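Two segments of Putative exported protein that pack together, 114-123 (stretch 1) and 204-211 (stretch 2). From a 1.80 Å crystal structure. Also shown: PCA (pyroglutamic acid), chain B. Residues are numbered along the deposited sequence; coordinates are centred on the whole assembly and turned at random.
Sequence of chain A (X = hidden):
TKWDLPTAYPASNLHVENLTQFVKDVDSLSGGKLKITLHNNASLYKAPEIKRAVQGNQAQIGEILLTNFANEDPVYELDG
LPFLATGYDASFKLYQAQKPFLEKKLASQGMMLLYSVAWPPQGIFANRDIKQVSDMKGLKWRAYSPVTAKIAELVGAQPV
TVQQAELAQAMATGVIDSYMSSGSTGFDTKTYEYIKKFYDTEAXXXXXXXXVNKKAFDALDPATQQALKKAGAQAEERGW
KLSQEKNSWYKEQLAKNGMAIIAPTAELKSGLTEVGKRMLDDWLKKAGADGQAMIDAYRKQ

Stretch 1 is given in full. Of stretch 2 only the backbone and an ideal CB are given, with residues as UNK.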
ATOM      1  N   LEU A 114       5.098  -7.149  11.696  1.00 16.68           N
ATOM      2  CA  LEU A 114       5.541  -8.489  11.322  1.00 16.70           C
ATOM      3  C   LEU A 114       6.289  -8.473   9.994  1.00 16.39           C
ATOM      4  O   LEU A 114       7.398  -8.969   9.900  1.00 17.28           O
ATOM      5  CB  LEU A 114       4.385  -9.502  11.335  1.00 16.89           C
ATOM      6  CG  LEU A 114       4.834 -10.958  11.105  1.00 16.48           C
ATOM      7  CD1 LEU A 114       5.661 -11.466  12.289  1.00 17.28           C
ATOM      8  CD2 LEU A 114       3.676 -11.858  10.878  1.00 16.62           C
ATOM      9  N   TYR A 115       5.671  -7.924   8.966  1.00 16.88           N
ATOM     10  CA  TYR A 115       6.349  -7.718   7.698  1.00 15.14           C
ATOM     11  C   TYR A 115       5.621  -6.662   6.882  1.00 14.83           C
ATOM     12  O   TYR A 115       4.487  -6.331   7.188  1.00 15.14           O
ATOM     13  CB  TYR A 115       6.481  -9.015   6.941  1.00 15.15           C
ATOM     14  CG  TYR A 115       5.220  -9.581   6.336  1.00 14.94           C
ATOM     15  CD1 TYR A 115       4.435 -10.506   7.040  1.00 16.49           C
ATOM     16  CD2 TYR A 115       4.831  -9.240   5.024  1.00 13.09           C
ATOM     17  CE1 TYR A 115       3.305 -11.069   6.464  1.00 15.68           C
ATOM     18  CE2 TYR A 115       3.697  -9.817   4.434  1.00 14.62           C
ATOM     19  CZ  TYR A 115       2.940 -10.723   5.173  1.00 15.34           C
ATOM     20  OH  TYR A 115       1.813 -11.294   4.612  1.00 15.04           O
ATOM     21  N   SER A 116       6.303  -6.109   5.881  1.00 14.50           N
ATOM     22  CA  SER A 116       5.726  -5.043   5.062  1.00 14.60           C
ATOM     23  C   SER A 116       6.108  -5.286   3.604  1.00 14.58           C
ATOM     24  O   SER A 116       7.268  -5.622   3.325  1.00 14.45           O
ATOM     25  CB  SER A 116       6.246  -3.675   5.522  1.00 13.36           C
ATOM     26  OG  SER A 116       5.634  -2.575   4.818  1.00 15.43           O
ATOM     27  N   VAL A 117       5.132  -5.183   2.692  1.00 14.11           N
ATOM     28  CA  VAL A 117       5.450  -5.341   1.284  1.00 14.81           C
ATOM     29  C   VAL A 117       4.897  -4.243   0.398  1.00 13.84           C
ATOM     30  O   VAL A 117       3.816  -3.744   0.630  1.00 14.13           O
ATOM     31  CB  VAL A 117       5.286  -6.795   0.682  1.00 16.42           C
ATOM     32  CG1 VAL A 117       4.908  -7.912   1.713  1.00 16.24           C
ATOM     33  CG2 VAL A 117       4.520  -6.849  -0.627  1.00 15.34           C
ATOM     34  N   ALA A 118       5.687  -3.863  -0.598  1.00 13.36           N
ATOM     35  CA  ALA A 118       5.305  -2.774  -1.489  1.00 12.46           C
ATOM     36  C   ALA A 118       4.321  -3.246  -2.542  1.00 13.06           C
ATOM     37  O   ALA A 118       4.508  -4.297  -3.141  1.00 13.56           O
ATOM     38  CB  ALA A 118       6.544  -2.192  -2.180  1.00 11.80           C
ATOM     39  N   TRP A 119       3.279  -2.446  -2.753  1.00 13.89           N
ATOM     40  CA  TRP A 119       2.448  -2.523  -3.953  1.00 14.69           C
ATOM     41  C   TRP A 119       3.335  -2.101  -5.138  1.00 14.75           C
ATOM     42  O   TRP A 119       4.364  -1.453  -4.943  1.00 14.82           O
ATOM     43  CB  TRP A 119       1.294  -1.517  -3.849  1.00 15.12           C
ATOM     44  CG  TRP A 119       0.143  -1.911  -2.949  1.00 14.99           C
ATOM     45  CD1 TRP A 119       0.017  -1.658  -1.616  1.00 14.64           C
ATOM     46  CD2 TRP A 119      -1.050  -2.563  -3.354  1.00 14.78           C
ATOM     47  NE1 TRP A 119      -1.194  -2.118  -1.149  1.00 15.22           N
ATOM     48  CE2 TRP A 119      -1.866  -2.703  -2.198  1.00 15.35           C
ATOM     49  CE3 TRP A 119      -1.504  -3.079  -4.569  1.00 15.26           C
ATOM     50  CZ2 TRP A 119      -3.116  -3.305  -2.240  1.00 15.27           C
ATOM     51  CZ3 TRP A 119      -2.747  -3.687  -4.608  1.00 14.16           C
ATOM     52  CH2 TRP A 119      -3.546  -3.784  -3.452  1.00 15.70           C
ATOM     53  N   PRO A 120       2.938  -2.463  -6.373  1.00 14.79           N
ATOM     54  CA  PRO A 120       3.689  -2.012  -7.561  1.00 15.03           C
ATOM     55  C   PRO A 120       3.679  -0.483  -7.779  1.00 15.14           C
ATOM     56  O   PRO A 120       2.893   0.248  -7.158  1.00 14.74           O
ATOM     57  CB  PRO A 120       3.008  -2.762  -8.699  1.00 15.00           C
ATOM     58  CG  PRO A 120       2.347  -3.997  -7.969  1.00 14.78           C
ATOM     59  CD  PRO A 120       1.843  -3.379  -6.739  1.00 14.63           C
ATOM     60  N   PRO A 121       4.602   0.014  -8.626  1.00 14.91           N
ATOM     61  CA  PRO A 121       4.724   1.461  -8.823  1.00 14.77           C
ATOM     62  C   PRO A 121       3.446   2.105  -9.329  1.00 14.48           C
ATOM     63  O   PRO A 121       2.762   1.544 -10.193  1.00 15.76           O
ATOM     64  CB  PRO A 121       5.845   1.567  -9.853  1.00 13.87           C
ATOM     65  CG  PRO A 121       6.672   0.321  -9.612  1.00 14.49           C
ATOM     66  CD  PRO A 121       5.621  -0.722  -9.412  1.00 14.84           C
ATOM     67  N   GLN A 122       3.113   3.243  -8.752  1.00 14.38           N
ATOM     68  CA  GLN A 122       1.786   3.824  -8.945  1.00 14.60           C
ATOM     69  C   GLN A 122       1.693   4.689 -10.171  1.00 15.70           C
ATOM     70  O   GLN A 122       2.485   5.622 -10.333  1.00 15.33           O
ATOM     71  CB  GLN A 122       1.392   4.646  -7.736  1.00 15.11           C
ATOM     72  CG  GLN A 122       1.495   3.827  -6.432  1.00 14.96           C
ATOM     73  CD  GLN A 122       0.328   2.890  -6.172  1.00 15.35           C
ATOM     74  OE1 GLN A 122       0.477   1.659  -6.198  1.00 17.96           O
ATOM     75  NE2 GLN A 122      -0.807   3.449  -5.873  1.00 12.01           N
ATOM     76  N   GLY A 123       0.675   4.412 -10.992  1.00 16.43           N
ATOM     77  CA  GLY A 123       0.448   5.192 -12.205  1.00 16.50           C
ATOM     78  C   GLY A 123      -0.924   5.812 -12.174  1.00 17.31           C
ATOM     79  O   GLY A 123      -1.664   5.643 -11.207  1.00 17.43           O
ATOM     80  N   UNK A 204       5.220   6.349  -6.802  1.00 15.02           N
ATOM     81  CA  UNK A 204       5.589   5.878  -5.464  1.00 14.11           C
ATOM     82  C   UNK A 204       5.241   4.403  -5.402  1.00 14.15           C
ATOM     83  O   UNK A 204       4.611   3.880  -6.323  1.00 13.67           O
ATOM     84  CB  UNK A 204       4.878   6.666  -4.362  1.00 14.11           C
ATOM     85  N   UNK A 205       5.643   3.741  -4.318  1.00 14.45           N
ATOM     86  CA  UNK A 205       5.302   2.354  -4.093  1.00 13.90           C
ATOM     87  C   UNK A 205       4.791   2.239  -2.650  1.00 13.66           C
ATOM     88  O   UNK A 205       5.573   2.088  -1.714  1.00 13.70           O
ATOM     89  CB  UNK A 205       6.500   1.436  -4.348  1.00 13.90           C
ATOM     90  N   UNK A 206       3.471   2.273  -2.484  1.00 13.08           N
ATOM     91  CA  UNK A 206       2.968   2.302  -1.119  1.00 11.54           C
ATOM     92  C   UNK A 206       3.011   0.888  -0.555  1.00 12.55           C
ATOM     93  O   UNK A 206       2.803  -0.074  -1.289  1.00 12.82           O
ATOM     94  CB  UNK A 206       1.550   2.873  -1.063  1.00 11.54           C
ATOM     95  N   UNK A 207       3.264   0.751   0.743  1.00 12.42           N
ATOM     96  CA  UNK A 207       3.347  -0.597   1.336  1.00 12.61           C
ATOM     97  C   UNK A 207       2.116  -0.948   2.151  1.00 12.61           C
ATOM     98  O   UNK A 207       1.501  -0.076   2.764  1.00 13.45           O
ATOM     99  CB  UNK A 207       4.588  -0.709   2.223  1.00 12.61           C
ATOM    100  N   UNK A 208       1.772  -2.229   2.144  1.00 13.77           N
ATOM    101  CA  UNK A 208       0.955  -2.819   3.218  1.00 13.95           C
ATOM    102  C   UNK A 208       1.859  -3.291   4.340  1.00 14.34           C
ATOM    103  O   UNK A 208       3.063  -3.488   4.129  1.00 14.86           O
ATOM    104  CB  UNK A 208       0.107  -3.980   2.695  1.00 13.95           C
ATOM    105  N   UNK A 209       1.291  -3.480   5.528  1.00 14.16           N
ATOM    106  CA  UNK A 209       2.037  -3.991   6.654  1.00 13.36           C
ATOM    107  C   UNK A 209       1.134  -4.952   7.386  1.00 13.28           C
ATOM    108  O   UNK A 209      -0.064  -4.691   7.577  1.00 11.98           O
ATOM    109  CB  UNK A 209       2.529  -2.869   7.570  1.00 13.36           C
ATOM    110  N   UNK A 210       1.723  -6.057   7.821  1.00 13.39           N
ATOM    111  CA  UNK A 210       0.993  -6.986   8.671  1.00 13.77           C
ATOM    112  C   UNK A 210       1.422  -6.693  10.109  1.00 14.24           C
ATOM    113  O   UNK A 210       2.610  -6.780  10.440  1.00 14.19           O
ATOM    114  CB  UNK A 210       1.260  -8.442   8.283  1.00 13.77           C
ATOM    115  N   UNK A 211       0.443  -6.304  10.924  1.00 14.91           N
ATOM    116  CA  UNK A 211       0.646  -5.894  12.309  1.00 15.57           C
ATOM    117  C   UNK A 211       0.148  -6.998  13.202  1.00 16.20           C
ATOM    118  O   UNK A 211      -0.778  -7.716  12.843  1.00 16.31           O
ATOM    119  CB  UNK A 211      -0.064  -4.575  12.620  1.00 15.57           C
TER
HETATM  120  N   PCA B   1      -3.849  -0.564  -4.867  1.00 15.94           N
HETATM  121  CA  PCA B   1      -4.497  -0.200  -3.591  1.00 16.87           C
HETATM  122  CB  PCA B   1      -3.575   0.671  -2.737  1.00 16.52           C
HETATM  123  CG  PCA B   1      -2.315   0.882  -3.556  1.00 15.73           C
HETATM  124  CD  PCA B   1      -2.547   0.058  -4.789  1.00 15.83           C
HETATM  125  OE  PCA B   1      -1.682  -0.118  -5.660  1.00 15.77           O
HETATM  126  C   PCA B   1      -5.711   0.628  -3.941  1.00 17.64           C
HETATM  127  O   PCA B   1      -6.629   0.814  -3.131  1.00 17.85           O
HETATM  128  OXT PCA B   1      -5.777   1.130  -5.075  1.00 17.91           O

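Stretch 2 runs antiparallel to strand 114-118, and its backbone is paired with stretch 1 before any side chain is considered.

At position 204 the carbonyl O accepts from Q122 N (2.9 Å), while CA-to-CB points away. The ideal CB lies 4.9 Å from Q122 CG, so a small residue would not reach that methylene, whereas a long or aromatic one could turn back to it. The residue is W204. With chi1 at 68° (p), its indole returns to stretch 1 and its five-membered ring lies face-on to Q122 CG, 3.5 Å from centroid to carbon, a CH-pi contact.

Position 205 points sideways, its ideal CB 4.2 Å from A118 CB and 3.6 Å from W119 O. Apolar surface from A118 and P121 favours an aliphatic side chain, and leucine, isoleucine, valine or methionine would suit. It is L205, whose CG packs 3.9 Å from P121 CG.

Position 206 has phi -80° and psi 146°, compatible with proline as with many residues. Its O accepts from W119 N (2.8 Å), but its own N donates nothing to stretch 1, so an imino acid costs no bond here. The deposited P206 sets CD 3.8 Å from W119 CB and CG 3.8 Å from CG of the pyroglutamic acid.

The ideal CB at 207 lies 3.4 Å from S116 OG and 4.3 Å from A118 CA, on the sheet face shared by S116 and A118. No charge is offered, so aliphatic or long flexible chains both fit. K207 runs its methylenes past these residues, CG 3.8 Å from A118 CA and CE 3.3 Å from S116 OG, before its end leads away; NZ is bonded elsewhere in the structure.

Position 208 exchanges backbone hydrogen bonds with V117, N to O and O to N, both 3.0 Å; its O also accepts from S116 OG (2.8 Å). The ideal CB is 4.5 Å from W119 NE1, a donor calling for a short acceptor: aspartate, asparagine or perhaps a hydroxyl. N208 answers with OD1, 2.8 Å from W119 NE1.

At 209 CA-to-CB points to the sheet face of S116, the ideal CB 4.2 Å from S116 OG. The visible atoms set no size limit and many residues would do; the deposited residue is A209, whose methyl adds little to the contact.

Position 210 faces the Y115 ring, ideal CB 3.8 Å from CE1, with L114 nearby. A branched aliphatic is expected. V210 lays CG2 over the ring face, 3.9 Å from its centroid, and CG1 4.2 Å from L114 CD2.

Position 211 points away, leaving the choice open; it is L211.

Stretch 2 (204-211) WLPKNAVL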
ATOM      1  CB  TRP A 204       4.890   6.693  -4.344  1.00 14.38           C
ATOM      2  CG  TRP A 204       3.414   6.530  -4.213  1.00 13.37           C
ATOM      3  CD1 TRP A 204       2.744   5.649  -3.381  1.00 13.77           C
ATOM      4  CD2 TRP A 204       2.411   7.281  -4.894  1.00 14.06           C
ATOM      5  NE1 TRP A 204       1.375   5.786  -3.547  1.00 13.08           N
ATOM      6  CE2 TRP A 204       1.145   6.787  -4.466  1.00 13.59           C
ATOM      7  CE3 TRP A 204       2.454   8.315  -5.852  1.00 14.42           C
ATOM      8  CZ2 TRP A 204      -0.067   7.304  -4.950  1.00 15.60           C
ATOM      9  CZ3 TRP A 204       1.237   8.836  -6.338  1.00 14.93           C
ATOM     10  CH2 TRP A 204      -0.009   8.317  -5.892  1.00 14.30           C
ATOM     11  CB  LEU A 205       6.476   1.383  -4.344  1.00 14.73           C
ATOM     12  CG  LEU A 205       6.982   1.082  -5.773  1.00 13.89           C
ATOM     13  CD1 LEU A 205       7.816   2.256  -6.285  1.00 13.31           C
ATOM     14  CD2 LEU A 205       7.823  -0.201  -5.835  1.00 13.73           C
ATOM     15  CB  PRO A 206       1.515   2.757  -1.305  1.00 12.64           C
ATOM     16  CG  PRO A 206       1.112   2.231  -2.645  1.00 12.15           C
ATOM     17  CD  PRO A 206       2.393   2.129  -3.480  1.00 12.64           C
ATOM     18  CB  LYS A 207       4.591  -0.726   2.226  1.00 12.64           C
ATOM     19  CG  LYS A 207       5.937  -0.464   1.496  1.00 13.35           C
ATOM     20  CD  LYS A 207       7.179  -0.791   2.374  1.00 12.94           C
ATOM     21  CE  LYS A 207       7.220   0.079   3.621  1.00 13.66           C
ATOM     22  NZ  LYS A 207       7.153   1.539   3.277  1.00 13.42           N
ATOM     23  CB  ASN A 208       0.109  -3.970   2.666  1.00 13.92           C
ATOM     24  CG  ASN A 208      -1.016  -3.478   1.786  1.00 14.18           C
ATOM     25  OD1 ASN A 208      -1.229  -2.270   1.652  1.00 14.87           O
ATOM     26  ND2 ASN A 208      -1.738  -4.402   1.171  1.00 13.99           N
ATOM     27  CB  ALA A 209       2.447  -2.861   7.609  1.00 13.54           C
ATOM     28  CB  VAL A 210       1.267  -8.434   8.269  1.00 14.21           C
ATOM     29  CG1 VAL A 210       0.661  -9.406   9.304  1.00 13.69           C
ATOM     30  CG2 VAL A 210       0.688  -8.688   6.867  1.00 14.64           C
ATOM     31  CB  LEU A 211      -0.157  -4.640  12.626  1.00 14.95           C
ATOM     32  CG  LEU A 211      -0.123  -3.459  11.655  1.00 15.51           C
ATOM     33  CD1 LEU A 211      -0.906  -2.285  12.288  1.00 14.38           C
ATOM     34  CD2 LEU A 211       1.307  -3.047  11.324  1.00 18.85           C
TER
HETATM   35  O   HOH W   1       2.659  -6.447   4.355  1.00 18.74           O
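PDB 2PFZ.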